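Long-range contact in putative bacterial transcription regulation protein (Staphylococcus aureus, PDB 3LUR), which is a putative transcription regulator whose effector-binding domain probably recognises small molecules: residues A[99-104]-A[147-152]. Numbering follows the deposited sequence. Where two conformers were deposited one is given.
Sequences VFEAQG and KYITEI
A102 and T150 pair across two antiparallel strands, A102 N giving a nearly straight bond to T150 O (2.8 Å) and T150 N answering to A102 O. F100 and I152 are joined by a second reciprocal pair of N-H...O bonds, and G104 N continues the ladder to Y148 O. Q103, in the last bridge (with I149), sends its amide past the strand end: CG lies anti to the backbone N (chi1 -172°), the chain runs on extended, and NE2 donates to K147 O at 3.1 Å, tilted from that carbonyl plane. A long amide suits this place, where the partner is a backbone carbonyl. On the same face, I149 CG2 packs against the carboxylate end of E101, 3.7 Å from CD, and V99 CG1 meets E151 CB. The other face carries F100, A102, T150 and I152, which lie against helix 108-124; small A102 fits under it. There a water sits 3.0 Å from A102 O and 2.7 Å from G104 O and also hydrogen-bonds T150 OG1. G104 has backbone angles that call for glycine. E101 OE2 and E151 OE2 stand 4.5 Å apart, while W153 NE1 holds E151 OE1. Two neighbouring strands of the barrel thus join a mostly apolar face under the helix to the face turned away from it, where the neighbouring carboxylates may raise each other's pKa.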
loop_
_atom_site.group_PDB
_atom_site.type_symbol
_atom_site.label_atom_id
_atom_site.label_comp_id
_atom_site.label_asym_id
_atom_site.label_seq_id
_atom_site.Cartn_x
_atom_site.Cartn_y
_atom_site.Cartn_z
ATOM N N VAL A 99 -3.972 -11.419 -2.163
ATOM C CA VAL A 99 -3.195 -10.554 -3.030
ATOM C C VAL A 99 -3.767 -10.527 -4.432
ATOM O O VAL A 99 -3.844 -11.568 -5.102
ATOM C CB VAL A 99 -1.736 -10.969 -3.083
ATOM C CG1 VAL A 99 -0.914 -9.957 -3.971
ATOM C CG2 VAL A 99 -1.170 -11.053 -1.690
ATOM N N PHE A 100 -4.270 -9.359 -4.820
ATOM C CA PHE A 100 -4.908 -9.155 -6.119
ATOM C C PHE A 100 -3.936 -8.423 -7.011
ATOM O O PHE A 100 -2.932 -7.909 -6.534
ATOM C CB PHE A 100 -6.167 -8.303 -5.975
ATOM C CG PHE A 100 -7.170 -8.866 -5.033
ATOM C CD1 PHE A 100 -7.047 -8.654 -3.683
ATOM C CD2 PHE A 100 -8.260 -9.588 -5.503
ATOM C CE1 PHE A 100 -7.988 -9.176 -2.785
ATOM C CE2 PHE A 100 -9.194 -10.118 -4.624
ATOM C CZ PHE A 100 -9.070 -9.914 -3.278
ATOM N N GLU A 101 -4.216 -8.415 -8.308
ATOM C CA GLU A 101 -3.417 -7.671 -9.282
ATOM C C GLU A 101 -4.292 -6.660 -10.011
ATOM O O GLU A 101 -5.425 -6.976 -10.438
ATOM C CB GLU A 101 -2.742 -8.596 -10.287
ATOM C CG GLU A 101 -1.562 -9.365 -9.705
ATOM C CD GLU A 101 -0.788 -10.173 -10.747
ATOM O OE1 GLU A 101 -1.313 -10.384 -11.864
ATOM O OE2 GLU A 101 0.366 -10.572 -10.454
ATOM N N ALA A 102 -3.796 -5.438 -10.091
ATOM C CA ALA A 102 -4.395 -4.401 -10.893
ATOM C C ALA A 102 -3.491 -4.260 -12.085
ATOM O O ALA A 102 -2.297 -4.109 -11.932
ATOM C CB ALA A 102 -4.451 -3.096 -10.131
ATOM N N GLN A 103 -4.043 -4.358 -13.272
ATOM C CA GLN A 103 -3.247 -4.169 -14.457
ATOM C C GLN A 103 -3.672 -2.902 -15.171
ATOM O O GLN A 103 -4.816 -2.769 -15.606
ATOM C CB GLN A 103 -3.317 -5.376 -15.402
ATOM C CG GLN A 103 -2.313 -5.236 -16.533
ATOM C CD GLN A 103 -2.137 -6.471 -17.363
ATOM O OE1 GLN A 103 -3.104 -7.131 -17.701
ATOM N NE2 GLN A 103 -0.880 -6.743 -17.788
ATOM N N GLY A 104 -2.731 -1.990 -15.326
ATOM C CA GLY A 104 -3.029 -0.748 -15.983
ATOM C C GLY A 104 -2.235 0.401 -15.432
ATOM O O GLY A 104 -1.455 0.247 -14.507
ATOM N N LYS A 147 -0.253 -2.139 -19.284
ATOM C CA LYS A 147 0.161 -3.496 -18.928
ATOM C C LYS A 147 0.883 -3.554 -17.583
ATOM O O LYS A 147 1.233 -4.635 -17.114
ATOM C CB LYS A 147 1.065 -4.106 -20.020
ATOM C CG LYS A 147 0.340 -4.608 -21.287
ATOM C CD LYS A 147 -0.029 -3.482 -22.248
ATOM C CE LYS A 147 -0.502 -4.035 -23.613
ATOM N NZ LYS A 147 -0.527 -2.963 -24.686
ATOM N N TYR A 148 1.101 -2.405 -16.944
ATOM C CA TYR A 148 1.790 -2.399 -15.663
ATOM C C TYR A 148 0.967 -3.109 -14.595
ATOM O O TYR A 148 -0.263 -2.939 -14.509
ATOM C CB TYR A 148 2.133 -0.959 -15.208
ATOM C CG TYR A 148 2.826 -0.916 -13.871
ATOM C CD1 TYR A 148 4.210 -1.115 -13.771
ATOM C CD2 TYR A 148 2.104 -0.751 -12.700
ATOM C CE1 TYR A 148 4.849 -1.108 -12.537
ATOM C CE2 TYR A 148 2.734 -0.734 -11.465
ATOM C CZ TYR A 148 4.107 -0.931 -11.382
ATOM O OH TYR A 148 4.698 -0.921 -10.133
ATOM N N ILE A 149 1.640 -3.917 -13.789
ATOM C CA ILE A 149 0.960 -4.661 -12.718
ATOM C C ILE A 149 1.300 -4.154 -11.337
ATOM O O ILE A 149 2.470 -4.082 -10.958
ATOM C CB ILE A 149 1.284 -6.170 -12.786
ATOM C CG1 ILE A 149 0.670 -6.758 -14.056
ATOM C CG2 ILE A 149 0.695 -6.911 -11.525
ATOM C CD1 ILE A 149 1.185 -8.156 -14.394
ATOM N N THR A 150 0.249 -3.805 -10.585
ATOM C CA THR A 150 0.345 -3.375 -9.204
ATOM C C THR A 150 -0.311 -4.481 -8.371
ATOM O O THR A 150 -1.384 -4.971 -8.736
ATOM C CB THR A 150 -0.469 -2.055 -8.948
ATOM O OG1 THR A 150 0.050 -1.004 -9.753
ATOM C CG2 THR A 150 -0.404 -1.637 -7.480
ATOM N N GLU A 151 0.314 -4.870 -7.275
ATOM C CA GLU A 151 -0.310 -5.827 -6.375
ATOM C C GLU A 151 -1.072 -5.114 -5.309
ATOM O O GLU A 151 -0.630 -4.095 -4.784
ATOM C CB GLU A 151 0.715 -6.750 -5.738
ATOM C CG GLU A 151 1.366 -7.685 -6.700
ATOM C CD GLU A 151 2.331 -8.652 -6.029
ATOM O OE1 GLU A 151 2.737 -8.415 -4.872
ATOM O OE2 GLU A 151 2.734 -9.620 -6.709
ATOM N N ILE A 152 -2.215 -5.672 -4.947
ATOM C CA ILE A 152 -3.029 -5.117 -3.872
ATOM C C ILE A 152 -3.122 -6.217 -2.795
ATOM O O ILE A 152 -3.634 -7.317 -3.050
ATOM C CB ILE A 152 -4.431 -4.693 -4.357
ATOM C CG1 ILE A 152 -4.333 -3.417 -5.199
ATOM C CG2 ILE A 152 -5.385 -4.451 -3.145
ATOM C CD1 ILE A 152 -5.630 -3.030 -5.940
HETATM O O HOH W 1 -1.480 -1.187 -12.185
#